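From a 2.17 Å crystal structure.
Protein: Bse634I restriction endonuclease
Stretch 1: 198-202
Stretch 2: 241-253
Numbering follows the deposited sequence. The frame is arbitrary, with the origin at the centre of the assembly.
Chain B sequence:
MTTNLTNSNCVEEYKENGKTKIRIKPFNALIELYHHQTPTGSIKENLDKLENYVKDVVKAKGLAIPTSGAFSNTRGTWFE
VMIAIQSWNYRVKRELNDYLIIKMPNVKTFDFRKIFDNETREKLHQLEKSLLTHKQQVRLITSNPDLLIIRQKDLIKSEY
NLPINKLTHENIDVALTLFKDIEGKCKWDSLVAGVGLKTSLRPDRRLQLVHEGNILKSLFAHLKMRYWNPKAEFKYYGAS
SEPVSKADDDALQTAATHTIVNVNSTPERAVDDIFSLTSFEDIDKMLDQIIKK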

# COMPACT_ATOMS: atom_id res chain seq x y z
N LYS B 198 -21.18 -8.71 24.16
CA LYS B 198 -21.49 -7.58 25.04
C LYS B 198 -22.87 -7.69 25.71
O LYS B 198 -23.84 -8.14 25.11
CB LYS B 198 -21.43 -6.25 24.27
CG LYS B 198 -20.13 -5.98 23.54
CD LYS B 198 -18.92 -5.93 24.47
CE LYS B 198 -17.65 -5.71 23.65
NZ LYS B 198 -16.43 -5.86 24.46
N THR B 199 -22.94 -7.26 26.97
CA THR B 199 -24.18 -7.30 27.72
C THR B 199 -25.26 -6.48 27.03
O THR B 199 -26.44 -6.82 27.06
CB THR B 199 -23.97 -6.77 29.14
OG1 THR B 199 -23.04 -7.62 29.82
CG2 THR B 199 -25.27 -6.74 29.90
N SER B 200 -24.84 -5.38 26.41
CA SER B 200 -25.75 -4.51 25.69
C SER B 200 -24.89 -3.63 24.80
O SER B 200 -23.66 -3.69 24.88
CB SER B 200 -26.53 -3.63 26.67
OG SER B 200 -25.66 -2.76 27.38
N LEU B 201 -25.53 -2.83 23.96
CA LEU B 201 -24.79 -1.96 23.07
C LEU B 201 -24.70 -0.53 23.61
O LEU B 201 -24.68 0.45 22.85
CB LEU B 201 -25.38 -1.99 21.66
CG LEU B 201 -25.19 -3.36 20.99
CD1 LEU B 201 -25.67 -3.33 19.55
CD2 LEU B 201 -23.71 -3.73 21.06
N ARG B 202 -24.64 -0.44 24.93
CA ARG B 202 -24.49 0.83 25.61
C ARG B 202 -23.24 1.45 24.96
O ARG B 202 -22.28 0.73 24.67
CB ARG B 202 -24.23 0.55 27.09
CG ARG B 202 -24.31 1.76 28.00
CD ARG B 202 -24.15 1.33 29.44
NE ARG B 202 -22.82 0.79 29.69
CZ ARG B 202 -22.43 0.32 30.87
NH1 ARG B 202 -23.27 0.33 31.90
NH2 ARG B 202 -21.19 -0.13 31.03
N SER B 241 -26.58 -9.00 24.23
CA SER B 241 -27.55 -9.80 24.98
C SER B 241 -28.92 -9.11 24.97
O SER B 241 -29.89 -9.64 25.51
CB SER B 241 -27.07 -10.03 26.41
OG SER B 241 -26.05 -11.02 26.43
N GLU B 242 -28.98 -7.93 24.35
CA GLU B 242 -30.21 -7.15 24.23
C GLU B 242 -30.54 -7.00 22.75
O GLU B 242 -29.67 -7.14 21.90
CB GLU B 242 -30.02 -5.75 24.82
CG GLU B 242 -29.75 -5.70 26.31
CD GLU B 242 -30.89 -6.26 27.13
OE1 GLU B 242 -32.05 -5.89 26.87
OE2 GLU B 242 -30.62 -7.08 28.04
N PRO B 243 -31.81 -6.73 22.42
CA PRO B 243 -32.18 -6.57 21.01
C PRO B 243 -31.32 -5.46 20.42
O PRO B 243 -30.87 -4.58 21.16
CB PRO B 243 -33.65 -6.18 21.08
CG PRO B 243 -34.13 -6.93 22.29
CD PRO B 243 -33.01 -6.68 23.28
N VAL B 244 -31.08 -5.49 19.11
CA VAL B 244 -30.25 -4.46 18.49
C VAL B 244 -31.08 -3.42 17.74
O VAL B 244 -31.84 -3.75 16.82
CB VAL B 244 -29.19 -5.11 17.53
CG1 VAL B 244 -28.32 -4.03 16.89
CG2 VAL B 244 -28.32 -6.08 18.29
N SER B 245 -30.93 -2.16 18.15
CA SER B 245 -31.65 -1.06 17.52
C SER B 245 -31.01 -0.67 16.20
O SER B 245 -29.83 -0.95 15.97
CB SER B 245 -31.68 0.15 18.45
OG SER B 245 -30.38 0.69 18.63
N LYS B 246 -31.78 -0.02 15.33
CA LYS B 246 -31.28 0.41 14.03
C LYS B 246 -30.18 1.44 14.25
O LYS B 246 -29.21 1.50 13.49
CB LYS B 246 -32.42 1.03 13.21
CG LYS B 246 -32.30 0.84 11.69
CD LYS B 246 -31.85 2.11 10.95
CE LYS B 246 -31.80 1.88 9.42
NZ LYS B 246 -31.19 3.01 8.64
N ALA B 247 -30.32 2.25 15.30
CA ALA B 247 -29.32 3.26 15.60
C ALA B 247 -27.97 2.60 15.84
O ALA B 247 -26.96 3.03 15.30
CB ALA B 247 -29.73 4.07 16.82
N ASP B 248 -27.96 1.55 16.65
CA ASP B 248 -26.73 0.83 16.93
C ASP B 248 -26.26 0.07 15.71
O ASP B 248 -25.07 0.02 15.42
CB ASP B 248 -26.91 -0.13 18.10
CG ASP B 248 -27.06 0.59 19.42
OD1 ASP B 248 -26.38 1.62 19.61
OD2 ASP B 248 -27.86 0.11 20.26
N ASP B 249 -27.18 -0.53 14.98
CA ASP B 249 -26.80 -1.25 13.79
C ASP B 249 -26.15 -0.29 12.80
O ASP B 249 -25.14 -0.62 12.17
CB ASP B 249 -28.01 -1.90 13.15
CG ASP B 249 -27.62 -2.92 12.11
OD1 ASP B 249 -27.29 -4.06 12.49
OD2 ASP B 249 -27.62 -2.55 10.91
N ASP B 250 -26.73 0.89 12.65
CA ASP B 250 -26.18 1.91 11.75
C ASP B 250 -24.75 2.22 12.15
O ASP B 250 -23.84 2.22 11.31
CB ASP B 250 -27.01 3.20 11.84
CG ASP B 250 -28.32 3.12 11.06
OD1 ASP B 250 -29.14 4.06 11.20
OD2 ASP B 250 -28.53 2.13 10.30
N ALA B 251 -24.56 2.51 13.43
CA ALA B 251 -23.26 2.84 13.98
C ALA B 251 -22.24 1.73 13.80
O ALA B 251 -21.06 2.00 13.62
CB ALA B 251 -23.39 3.20 15.45
N LEU B 252 -22.70 0.48 13.84
CA LEU B 252 -21.81 -0.66 13.71
C LEU B 252 -21.51 -0.96 12.23
O LEU B 252 -21.12 -2.07 11.87
CB LEU B 252 -22.41 -1.88 14.38
CG LEU B 252 -22.47 -1.86 15.91
CD1 LEU B 252 -23.14 -3.12 16.42
CD2 LEU B 252 -21.06 -1.74 16.42
N GLN B 253 -21.69 0.06 11.38
CA GLN B 253 -21.42 -0.05 9.94
C GLN B 253 -20.14 0.72 9.62
O GLN B 253 -19.67 0.72 8.50
CB GLN B 253 -22.57 0.50 9.10
CG GLN B 253 -23.75 -0.43 8.96
CD GLN B 253 -24.85 0.17 8.11
OE1 GLN B 253 -24.61 1.02 7.24
NE2 GLN B 253 -26.07 -0.27 8.35
O HOH W 1 -23.67 -11.35 24.71
O HOH W 2 -28.41 -7.51 29.37

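The two stretches meet first through their backbones and then through side chains gathered around Leu201. Stretch 2 is a loop leading into a helix at 246-251, and the loop lies alongside stretch 1: Thr199 CA is 5.0 Å from Ser241 CA, and Ser200 CA is 5.4 Å from Glu242 CA. The single direct hydrogen bond between them runs from Ser241 N to Lys198 O, 3.0 Å long and somewhat bent at 134°; Thr199 O lies 3.3 Å from Ser241 CB. Two waters extend this polar edge. One donates to Lys198 O and also hydrogen-bonds Ser241 OG; the m rotamer of Ser241 places OG 3.0 Å from that water. The other donates both to Thr199 O and to Glu242 OE2. Glu242 reaches it by folding, with chi1 and chi2 both m, and its CG lies 3.8 Å from Ser200 CB. Thr199 points its CA-to-CB bond away and contributes its carbonyl instead; Lys198 likewise offers a carbonyl while the end of its side chain leads away.

Leu201 forms the apolar center. Its CA-to-CB bond points toward stretch 2, and the m,t conformation, a common one for leucine, carries CD1 to 3.8 Å from Val244 CG1 and 4.0 Å from Leu252 CD1. Leu252, also m,t, points its CA-to-CB bond toward stretch 1.

From the helix, Asp248 brings OD2 to 3.5 Å from Leu201 CB, a van der Waals approach to a methylene. The carboxylate is not left unsatisfied: OD2 accepts a weak hydrogen bond from Ser245 OG (3.1 Å), and OD1 is bonded elsewhere in the structure. Ser245 suits the N-cap because its short side chain, in the p rotamer, lets OG accept from Asp248 N at 3.2 Å, meeting the need of an amide in the first helical turn. The m rotamer of Asp248 is compatible with both the weak bond and the Leu201 contact.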